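Local coordinates for protein adenine phosphoribosyltransferase (Leishmania donovani, PDB 1QB7) that probably catalyses the transfer of a phosphoribosyl group from 5-phospho-alpha-D-ribose 1-diphosphate to adenine, giving AMP and diphosphate in purine salvage, at residues A[28-33]-A[213-218]; A[74-79]-A[139-144]; A[79-84]-A[144-149]. All coordinates share one frame; numbering follows the deposited sequence. Where two conformers were deposited one is given.

Overall arrangement
Contact 2 and contact 3 follow one another along the neighbouring parallel strands 74-78 and 140-145, their centres 11 Å apart; they share Asp79 and Ile144, and their segments alternate along the chain. Contact 2 zips the strands together within the central sheet, and contact 3 joins the end of strand 140-145 and what follows it to the loop after strand 74-78, where adenine and magnesium bind. Contact 1 ties strand 28-29 to the loop 213-218, so that the others are nested inside the loop it closes. Its centre lies 22 Å from that of contact 3 and 32 Å from that of contact 2. The C-terminal strand ends lead into the site; contacts 1 and 3 touch the second subunit.

Contact 1 of 3, residues A[28-33]-A[213-218]; sequences WYSPVF and CGDSKN
The thiol of Cys213 lies over the indole of Trp28, SG 3.9 Å from the centroid of the six-membered ring and nearly above it, with CB over the same face. SG stands anti to its backbone N (chi1 -173°), a turn that carries the sulfur out across the benzo half of the ring system while CA sits over the centre of the indole. The same sulfur also accepts a long bond from Asp215 N. Beside this sulfur-aromatic contact the backbones form a single bridge: Gly214 N donates almost straight to Trp28 O at 2.8 Å.

Asp215 then grips Ser30 with both carboxylate oxygens. OD1 takes Ser30 N at 3.0 Å through its syn lone pair, and OD2 receives Ser30 OG at 2.6 Å from above the carboxylate plane. Phe33 finishes the contact, one ring face lying under the turn of the chain from Asp215 CA to Ser216 N, the latter 3.5 Å above the ring plane. Gly214 CA meets the Tyr29 ring off-centre, and a water sits 2.7 Å from Tyr29 OH.

Strand 28-29 pairs antiparallel with strand 41-42, whose residues Phe41 and Ala42 line the adenine pocket, and Arg40 makes a cation-pi contact with Trp28. Leu109 of the second subunit packs on Phe33 and Ser216, where the loop between strands 203-204 and 224-226 meets segment 28-33.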
loop_
_atom_site.group_PDB
_atom_site.type_symbol
_atom_site.label_atom_id
_atom_site.label_comp_id
_atom_site.label_asym_id
_atom_site.label_seq_id
_atom_site.Cartn_x
_atom_site.Cartn_y
_atom_site.Cartn_z
ATOM N N TRP A 28 -15.035 13.059 0.554
ATOM C CA TRP A 28 -15.051 12.734 1.972
ATOM C C TRP A 28 -16.406 12.133 2.323
ATOM O O TRP A 28 -17.407 12.373 1.637
ATOM C CB TRP A 28 -14.738 13.960 2.839
ATOM C CG TRP A 28 -15.714 15.097 2.732
ATOM C CD1 TRP A 28 -15.557 16.243 2.008
ATOM C CD2 TRP A 28 -16.969 15.222 3.418
ATOM N NE1 TRP A 28 -16.630 17.078 2.205
ATOM C CE2 TRP A 28 -17.510 16.477 3.064
ATOM C CE3 TRP A 28 -17.683 14.398 4.301
ATOM C CZ2 TRP A 28 -18.739 16.929 3.564
ATOM C CZ3 TRP A 28 -18.907 14.848 4.799
ATOM C CH2 TRP A 28 -19.420 16.105 4.427
ATOM N N TYR A 29 -16.429 11.345 3.392
ATOM C CA TYR A 29 -17.649 10.678 3.825
ATOM C C TYR A 29 -17.900 10.884 5.307
ATOM O O TYR A 29 -16.961 10.924 6.101
ATOM C CB TYR A 29 -17.555 9.170 3.543
ATOM C CG TYR A 29 -17.382 8.829 2.084
ATOM C CD1 TYR A 29 -16.129 8.922 1.469
ATOM C CD2 TYR A 29 -18.474 8.444 1.305
ATOM C CE1 TYR A 29 -15.971 8.649 0.119
ATOM C CE2 TYR A 29 -18.323 8.164 -0.050
ATOM C CZ TYR A 29 -17.070 8.273 -0.632
ATOM O OH TYR A 29 -16.919 8.029 -1.969
ATOM N N SER A 30 -19.173 11.016 5.673
ATOM C CA SER A 30 -19.554 11.191 7.072
ATOM C C SER A 30 -19.553 9.800 7.718
ATOM O O SER A 30 -19.510 8.793 7.017
ATOM C CB SER A 30 -20.924 11.871 7.174
ATOM O OG SER A 30 -21.938 11.091 6.574
ATOM N N PRO A 31 -19.589 9.729 9.060
ATOM C CA PRO A 31 -19.580 8.463 9.805
ATOM C C PRO A 31 -20.408 7.296 9.274
ATOM O O PRO A 31 -19.885 6.198 9.108
ATOM C CB PRO A 31 -20.030 8.893 11.194
ATOM C CG PRO A 31 -19.363 10.229 11.331
ATOM C CD PRO A 31 -19.673 10.871 9.991
ATOM N N VAL A 32 -21.683 7.530 8.987
ATOM C CA VAL A 32 -22.563 6.469 8.500
ATOM C C VAL A 32 -22.113 5.866 7.165
ATOM O O VAL A 32 -22.531 4.761 6.804
ATOM C CB VAL A 32 -24.027 6.959 8.408
ATOM C CG1 VAL A 32 -24.165 8.036 7.359
ATOM C CG2 VAL A 32 -24.960 5.802 8.124
ATOM N N PHE A 33 -21.253 6.589 6.447
ATOM C CA PHE A 33 -20.727 6.132 5.157
ATOM C C PHE A 33 -19.217 5.905 5.189
ATOM O O PHE A 33 -18.596 5.783 4.136
ATOM C CB PHE A 33 -21.041 7.140 4.047
ATOM C CG PHE A 33 -22.491 7.202 3.665
ATOM C CD1 PHE A 33 -23.027 6.279 2.773
ATOM C CD2 PHE A 33 -23.314 8.202 4.175
ATOM C CE1 PHE A 33 -24.365 6.353 2.393
ATOM C CE2 PHE A 33 -24.657 8.286 3.803
ATOM C CZ PHE A 33 -25.183 7.361 2.908
ATOM N N CYS A 213 -18.473 16.017 -0.756
ATOM C CA CYS A 213 -19.143 14.958 -0.008
ATOM C C CYS A 213 -19.539 13.795 -0.913
ATOM O O CYS A 213 -20.235 13.988 -1.914
ATOM C CB CYS A 213 -20.378 15.492 0.720
ATOM S SG CYS A 213 -21.136 14.266 1.819
ATOM N N GLY A 214 -19.074 12.597 -0.560
ATOM C CA GLY A 214 -19.383 11.403 -1.332
ATOM C C GLY A 214 -20.561 10.598 -0.797
ATOM O O GLY A 214 -20.900 9.554 -1.358
ATOM N N ASP A 215 -21.172 11.070 0.290
ATOM C CA ASP A 215 -22.324 10.406 0.905
ATOM C C ASP A 215 -23.471 10.239 -0.075
ATOM O O ASP A 215 -23.750 11.135 -0.876
ATOM C CB ASP A 215 -22.869 11.228 2.079
ATOM C CG ASP A 215 -21.950 11.246 3.278
ATOM O OD1 ASP A 215 -20.999 10.441 3.350
ATOM O OD2 ASP A 215 -22.197 12.079 4.169
ATOM N N SER A 216 -24.148 9.097 -0.006
ATOM C CA SER A 216 -25.295 8.871 -0.869
ATOM C C SER A 216 -26.435 9.663 -0.252
ATOM O O SER A 216 -26.784 9.454 0.914
ATOM C CB SER A 216 -25.650 7.389 -0.931
ATOM O OG SER A 216 -24.632 6.668 -1.593
ATOM N N LYS A 217 -26.947 10.631 -1.005
ATOM C CA LYS A 217 -28.042 11.467 -0.535
ATOM C C LYS A 217 -29.366 10.716 -0.541
ATOM O O LYS A 217 -29.636 9.916 -1.434
ATOM C CB LYS A 217 -28.158 12.729 -1.390
ATOM C CG LYS A 217 -27.013 13.700 -1.210
ATOM C CD LYS A 217 -27.213 14.955 -2.052
ATOM C CE LYS A 217 -26.094 15.954 -1.791
ATOM N NZ LYS A 217 -26.181 17.191 -2.618
ATOM N N ASN A 218 -30.175 10.963 0.482
ATOM C CA ASN A 218 -31.485 10.336 0.617
ATOM C C ASN A 218 -31.420 8.814 0.532
ATOM O O ASN A 218 -32.305 8.184 -0.043
ATOM C CB ASN A 218 -32.455 10.890 -0.438
ATOM C CG ASN A 218 -32.672 12.394 -0.306
ATOM O OD1 ASN A 218 -33.063 12.891 0.751
ATOM N ND2 ASN A 218 -32.421 13.122 -1.387
HETATM O O HOH W 1 -19.151 7.371 -3.311
#

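Contact 2 of 3, residues A[74-79]-A[139-144]; sequences HILGFD and SRVVLI
Ile75 and Val142 lie side by side on two adjacent parallel strands, 74-78 and 140-145, whose axes run 28° apart here, in the central sheet of the type I phosphoribosyltransferase fold. Ile75 folds its end back (chi2 -70°), bringing CD1 to 3.8 Å from Val142 CB. Two residue pairs on, on the same face, Gly77 leaves a hollow beside Ile144. Into it comes the CG2 methyl of Ile144, 3.7 Å from Gly77 CA, and Ile75 CG2 meets that same Ile144 methyl at 3.8 Å from a direction roughly perpendicular to Gly77.

The opposite face carries His74, Leu76, Val141 and Leu143. Here Val141 CG1 nests against Leu76 CB at 3.6 Å, and Val161 of helix 152-163 packs on both residues. At the start of the strands Ser139 OG approaches His74 CE1 to 3.1 Å, although its hydrogen bond goes to Gly136 O.

Between the two faces runs a parallel ladder. His74 N makes only a weak bond to Arg140 O, whereas Leu76 N reaches Val142 O at 2.7 Å. Phe78 N ends the ladder on Ile144 O, and that oxygen also sits over one face of the Phe78 ring, 3.7 Å from CG.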
loop_
_atom_site.group_PDB
_atom_site.type_symbol
_atom_site.label_atom_id
_atom_site.label_comp_id
_atom_site.label_asym_id
_atom_site.label_seq_id
_atom_site.Cartn_x
_atom_site.Cartn_y
_atom_site.Cartn_z
ATOM N N HIS A 74 15.993 7.484 1.110
ATOM C CA HIS A 74 14.911 6.521 1.336
ATOM C C HIS A 74 13.541 7.195 1.447
ATOM O O HIS A 74 13.433 8.352 1.861
ATOM C CB HIS A 74 15.108 5.785 2.682
ATOM C CG HIS A 74 16.367 4.975 2.788
ATOM N ND1 HIS A 74 17.595 5.535 3.073
ATOM C CD2 HIS A 74 16.573 3.638 2.721
ATOM C CE1 HIS A 74 18.499 4.578 3.174
ATOM N NE2 HIS A 74 17.904 3.418 2.966
ATOM N N ILE A 75 12.500 6.440 1.107
ATOM C CA ILE A 75 11.112 6.893 1.249
ATOM C C ILE A 75 10.520 5.878 2.246
ATOM O O ILE A 75 10.684 4.669 2.071
ATOM C CB ILE A 75 10.288 6.786 -0.062
ATOM C CG1 ILE A 75 10.913 7.609 -1.202
ATOM C CG2 ILE A 75 8.844 7.201 0.205
ATOM C CD1 ILE A 75 10.825 9.095 -1.048
ATOM N N LEU A 76 9.911 6.363 3.322
ATOM C CA LEU A 76 9.306 5.483 4.323
ATOM C C LEU A 76 7.805 5.754 4.349
ATOM O O LEU A 76 7.368 6.827 4.764
ATOM C CB LEU A 76 9.926 5.719 5.707
ATOM C CG LEU A 76 9.342 4.964 6.918
ATOM C CD1 LEU A 76 9.499 3.460 6.769
ATOM C CD2 LEU A 76 10.021 5.416 8.193
ATOM N N GLY A 77 7.026 4.786 3.878
ATOM C CA GLY A 77 5.583 4.941 3.824
ATOM C C GLY A 77 4.850 4.204 4.925
ATOM O O GLY A 77 5.257 3.108 5.333
ATOM N N PHE A 78 3.749 4.798 5.382
ATOM C CA PHE A 78 2.938 4.230 6.458
ATOM C C PHE A 78 1.886 3.245 5.939
ATOM O O PHE A 78 1.219 3.501 4.938
ATOM C CB PHE A 78 2.235 5.347 7.245
ATOM C CG PHE A 78 3.170 6.369 7.854
ATOM C CD1 PHE A 78 4.550 6.272 7.707
ATOM C CD2 PHE A 78 2.652 7.450 8.563
ATOM C CE1 PHE A 78 5.400 7.238 8.255
ATOM C CE2 PHE A 78 3.488 8.420 9.113
ATOM C CZ PHE A 78 4.864 8.314 8.958
ATOM N N ASP A 79 1.733 2.131 6.653
ATOM C CA ASP A 79 0.771 1.080 6.308
ATOM C C ASP A 79 -0.646 1.595 6.595
ATOM O O ASP A 79 -0.921 2.017 7.715
ATOM C CB ASP A 79 1.081 -0.151 7.169
ATOM C CG ASP A 79 0.259 -1.380 6.797
ATOM O OD1 ASP A 79 -0.591 -1.330 5.893
ATOM O OD2 ASP A 79 0.487 -2.431 7.420
ATOM N N SER A 139 21.382 8.034 6.479
ATOM C CA SER A 139 20.219 8.046 5.587
ATOM C C SER A 139 19.374 9.298 5.791
ATOM O O SER A 139 19.264 9.814 6.901
ATOM C CB SER A 139 19.330 6.825 5.822
ATOM O OG SER A 139 20.022 5.608 5.608
ATOM N N ARG A 140 18.812 9.796 4.697
ATOM C CA ARG A 140 17.950 10.969 4.722
ATOM C C ARG A 140 16.613 10.438 4.222
ATOM O O ARG A 140 16.430 10.169 3.035
ATOM C CB ARG A 140 18.534 12.065 3.834
ATOM C CG ARG A 140 19.875 12.588 4.357
ATOM C CD ARG A 140 20.496 13.637 3.443
ATOM N NE ARG A 140 20.829 13.098 2.123
ATOM C CZ ARG A 140 21.930 12.401 1.839
ATOM N NH1 ARG A 140 22.831 12.148 2.781
ATOM N NH2 ARG A 140 22.135 11.960 0.603
ATOM N N VAL A 141 15.691 10.281 5.165
ATOM C CA VAL A 141 14.388 9.688 4.916
ATOM C C VAL A 141 13.191 10.605 4.763
ATOM O O VAL A 141 12.951 11.481 5.592
ATOM C CB VAL A 141 14.052 8.693 6.060
ATOM C CG1 VAL A 141 12.838 7.846 5.708
ATOM C CG2 VAL A 141 15.264 7.826 6.381
ATOM N N VAL A 142 12.422 10.363 3.708
ATOM C CA VAL A 142 11.196 11.102 3.458
ATOM C C VAL A 142 10.059 10.212 3.963
ATOM O O VAL A 142 9.941 9.047 3.562
ATOM C CB VAL A 142 10.985 11.384 1.959
ATOM C CG1 VAL A 142 9.600 11.985 1.717
ATOM C CG2 VAL A 142 12.064 12.331 1.455
ATOM N N LEU A 143 9.290 10.736 4.915
ATOM C CA LEU A 143 8.143 10.032 5.494
ATOM C C LEU A 143 6.876 10.380 4.708
ATOM O O LEU A 143 6.638 11.545 4.408
ATOM C CB LEU A 143 7.982 10.411 6.967
ATOM C CG LEU A 143 8.936 9.802 7.990
ATOM C CD1 LEU A 143 10.380 10.139 7.681
ATOM C CD2 LEU A 143 8.544 10.305 9.364
ATOM N N ILE A 144 6.076 9.375 4.358
ATOM C CA ILE A 144 4.861 9.632 3.586
ATOM C C ILE A 144 3.619 8.833 4.019
ATOM O O ILE A 144 3.709 7.677 4.423
ATOM C CB ILE A 144 5.130 9.445 2.048
ATOM C CG1 ILE A 144 3.950 9.953 1.212
ATOM C CG2 ILE A 144 5.420 7.984 1.728
ATOM C CD1 ILE A 144 4.267 10.116 -0.272
#

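Contact 3 of 3, residues A[79-84]-A[144-149]; sequences DARGFL and IDDVLA. With ADE (adenine), chain C.
Arg81 and Asp146 meet in the active site, where the loop 79-84 comes up to the segment 144-149. The latter belongs to the stretch of type I phosphoribosyltransferases known as the PRPP-binding motif, and the former, with its cis peptide before Ala80, probably corresponds to the pyrophosphate-binding loop of this family. A citrate, probably from the crystallisation liquor, is hydrogen-bonded to the backbone nitrogens of Ala80 and Arg81, consistent with an anion site.

The Arg81 chain bends at chi3 (-56°) and lays its guanidinium across the Asp146 carboxylate, the two planes 58° apart. Its NE makes a salt bridge to Asp146 OD1 at 2.8 Å, meeting the oxygen on the syn side but out of the carboxylate plane. NH2 faces the ligand: it donates to adenine N7 at 3.2 Å, with N7 near the plane of the guanidinium. NH2 also gives a bond of 2.9 Å to a water, which in turn donates to Val147 O.

Gly82 CA comes within 3.8 Å of Asp145 CA, so the backbones are in contact here. Asp145, which with Thr153 belongs to the magnesium site, receives a weak bond on OD1 from Asp146 N.

Ala149 CB lies 3.4 Å from adenine N9, the atom that takes the ribose, while the ring is also hydrogen-bonded to Ala42 N. Asp146 thus acts as a second-shell residue that probably restrains the guanidinium of Arg81. The donor offered by Arg81 is consistent with N7 acting as an unprotonated acceptor, and this bond, together with the one from Ala42 N, helps to place the ring.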
loop_
_atom_site.group_PDB
_atom_site.type_symbol
_atom_site.label_atom_id
_atom_site.label_comp_id
_atom_site.label_asym_id
_atom_site.label_seq_id
_atom_site.Cartn_x
_atom_site.Cartn_y
_atom_site.Cartn_z
ATOM N N ASP A 79 1.733 2.131 6.653
ATOM C CA ASP A 79 0.771 1.080 6.308
ATOM C C ASP A 79 -0.646 1.595 6.595
ATOM O O ASP A 79 -0.921 2.017 7.715
ATOM C CB ASP A 79 1.081 -0.151 7.169
ATOM C CG ASP A 79 0.259 -1.380 6.797
ATOM O OD1 ASP A 79 -0.591 -1.330 5.893
ATOM O OD2 ASP A 79 0.487 -2.431 7.420
ATOM N N ALA A 80 -1.541 1.601 5.602
ATOM C CA ALA A 80 -1.282 1.135 4.237
ATOM C C ALA A 80 -1.403 2.236 3.187
ATOM O O ALA A 80 -0.947 2.075 2.060
ATOM C CB ALA A 80 -2.260 0.015 3.885
ATOM N N ARG A 81 -2.015 3.354 3.550
ATOM C CA ARG A 81 -2.225 4.422 2.588
ATOM C C ARG A 81 -0.958 5.107 2.075
ATOM O O ARG A 81 -0.946 5.639 0.960
ATOM C CB ARG A 81 -3.290 5.386 3.116
ATOM C CG ARG A 81 -4.552 4.616 3.538
ATOM C CD ARG A 81 -5.733 5.489 3.906
ATOM N NE ARG A 81 -5.427 6.456 4.953
ATOM C CZ ARG A 81 -6.196 6.695 6.014
ATOM N NH1 ARG A 81 -7.302 5.996 6.216
ATOM N NH2 ARG A 81 -5.834 7.610 6.899
ATOM N N GLY A 82 0.120 5.029 2.857
ATOM C CA GLY A 82 1.393 5.598 2.440
ATOM C C GLY A 82 2.031 4.707 1.376
ATOM O O GLY A 82 2.878 5.154 0.595
ATOM N N PHE A 83 1.622 3.437 1.355
ATOM C CA PHE A 83 2.112 2.453 0.386
ATOM C C PHE A 83 1.614 2.799 -1.014
ATOM O O PHE A 83 2.186 2.370 -2.014
ATOM C CB PHE A 83 1.584 1.053 0.726
ATOM C CG PHE A 83 2.178 0.442 1.968
ATOM C CD1 PHE A 83 3.025 1.168 2.805
ATOM C CD2 PHE A 83 1.897 -0.885 2.291
ATOM C CE1 PHE A 83 3.581 0.579 3.946
ATOM C CE2 PHE A 83 2.446 -1.479 3.423
ATOM C CZ PHE A 83 3.292 -0.745 4.253
ATOM N N LEU A 84 0.526 3.555 -1.069
ATOM C CA LEU A 84 -0.096 3.952 -2.322
ATOM C C LEU A 84 0.660 5.014 -3.101
ATOM O O LEU A 84 0.523 5.098 -4.321
ATOM C CB LEU A 84 -1.517 4.460 -2.053
ATOM C CG LEU A 84 -2.494 3.460 -1.429
ATOM C CD1 LEU A 84 -3.721 4.193 -0.923
ATOM C CD2 LEU A 84 -2.877 2.407 -2.450
ATOM N N ILE A 144 6.076 9.375 4.358
ATOM C CA ILE A 144 4.861 9.632 3.586
ATOM C C ILE A 144 3.619 8.833 4.019
ATOM O O ILE A 144 3.709 7.677 4.423
ATOM C CB ILE A 144 5.130 9.445 2.048
ATOM C CG1 ILE A 144 3.950 9.953 1.212
ATOM C CG2 ILE A 144 5.420 7.984 1.728
ATOM C CD1 ILE A 144 4.267 10.116 -0.272
ATOM N N ASP A 145 2.463 9.489 3.934
ATOM C CA ASP A 145 1.163 8.912 4.274
ATOM C C ASP A 145 0.159 9.815 3.550
ATOM O O ASP A 145 0.524 10.894 3.077
ATOM C CB ASP A 145 0.943 8.964 5.795
ATOM C CG ASP A 145 -0.185 8.047 6.273
ATOM O OD1 ASP A 145 -0.729 7.250 5.475
ATOM O OD2 ASP A 145 -0.513 8.118 7.472
ATOM N N ASP A 146 -1.100 9.405 3.461
ATOM C CA ASP A 146 -2.073 10.225 2.748
ATOM C C ASP A 146 -2.611 11.421 3.522
ATOM O O ASP A 146 -2.655 12.533 2.999
ATOM C CB ASP A 146 -3.225 9.369 2.209
ATOM C CG ASP A 146 -4.132 8.835 3.304
ATOM O OD1 ASP A 146 -3.647 8.497 4.403
ATOM O OD2 ASP A 146 -5.347 8.741 3.050
ATOM N N VAL A 147 -3.000 11.196 4.771
ATOM C CA VAL A 147 -3.567 12.258 5.596
ATOM C C VAL A 147 -2.813 12.470 6.909
ATOM O O VAL A 147 -2.445 11.506 7.582
ATOM C CB VAL A 147 -5.060 11.948 5.943
ATOM C CG1 VAL A 147 -5.648 13.046 6.810
ATOM C CG2 VAL A 147 -5.886 11.786 4.678
ATOM N N LEU A 148 -2.517 13.728 7.235
ATOM C CA LEU A 148 -1.876 14.032 8.509
ATOM C C LEU A 148 -3.024 14.485 9.405
ATOM O O LEU A 148 -3.543 15.590 9.245
ATOM C CB LEU A 148 -0.838 15.150 8.399
ATOM C CG LEU A 148 -0.166 15.456 9.750
ATOM C CD1 LEU A 148 0.672 14.279 10.210
ATOM C CD2 LEU A 148 0.690 16.694 9.656
ATOM N N ALA A 149 -3.476 13.586 10.274
ATOM C CA ALA A 149 -4.571 13.880 11.189
ATOM C C ALA A 149 -4.035 14.174 12.592
ATOM O O ALA A 149 -3.621 15.295 12.864
ATOM C CB ALA A 149 -5.554 12.729 11.204
HETATM N N9 ADE C . -8.157 10.600 10.621
HETATM C C8 ADE C . -7.585 9.489 10.130
HETATM N N7 ADE C . -7.811 9.302 8.826
HETATM C C5 ADE C . -8.585 10.380 8.473
HETATM C C6 ADE C . -9.160 10.781 7.262
HETATM N N6 ADE C . -9.009 10.076 6.143
HETATM N N1 ADE C . -9.884 11.934 7.279
HETATM C C2 ADE C . -10.016 12.621 8.419
HETATM N N3 ADE C . -9.514 12.330 9.625
HETATM C C4 ADE C . -8.805 11.184 9.568
HETATM O O HOH W 2 -3.486 8.984 7.786
#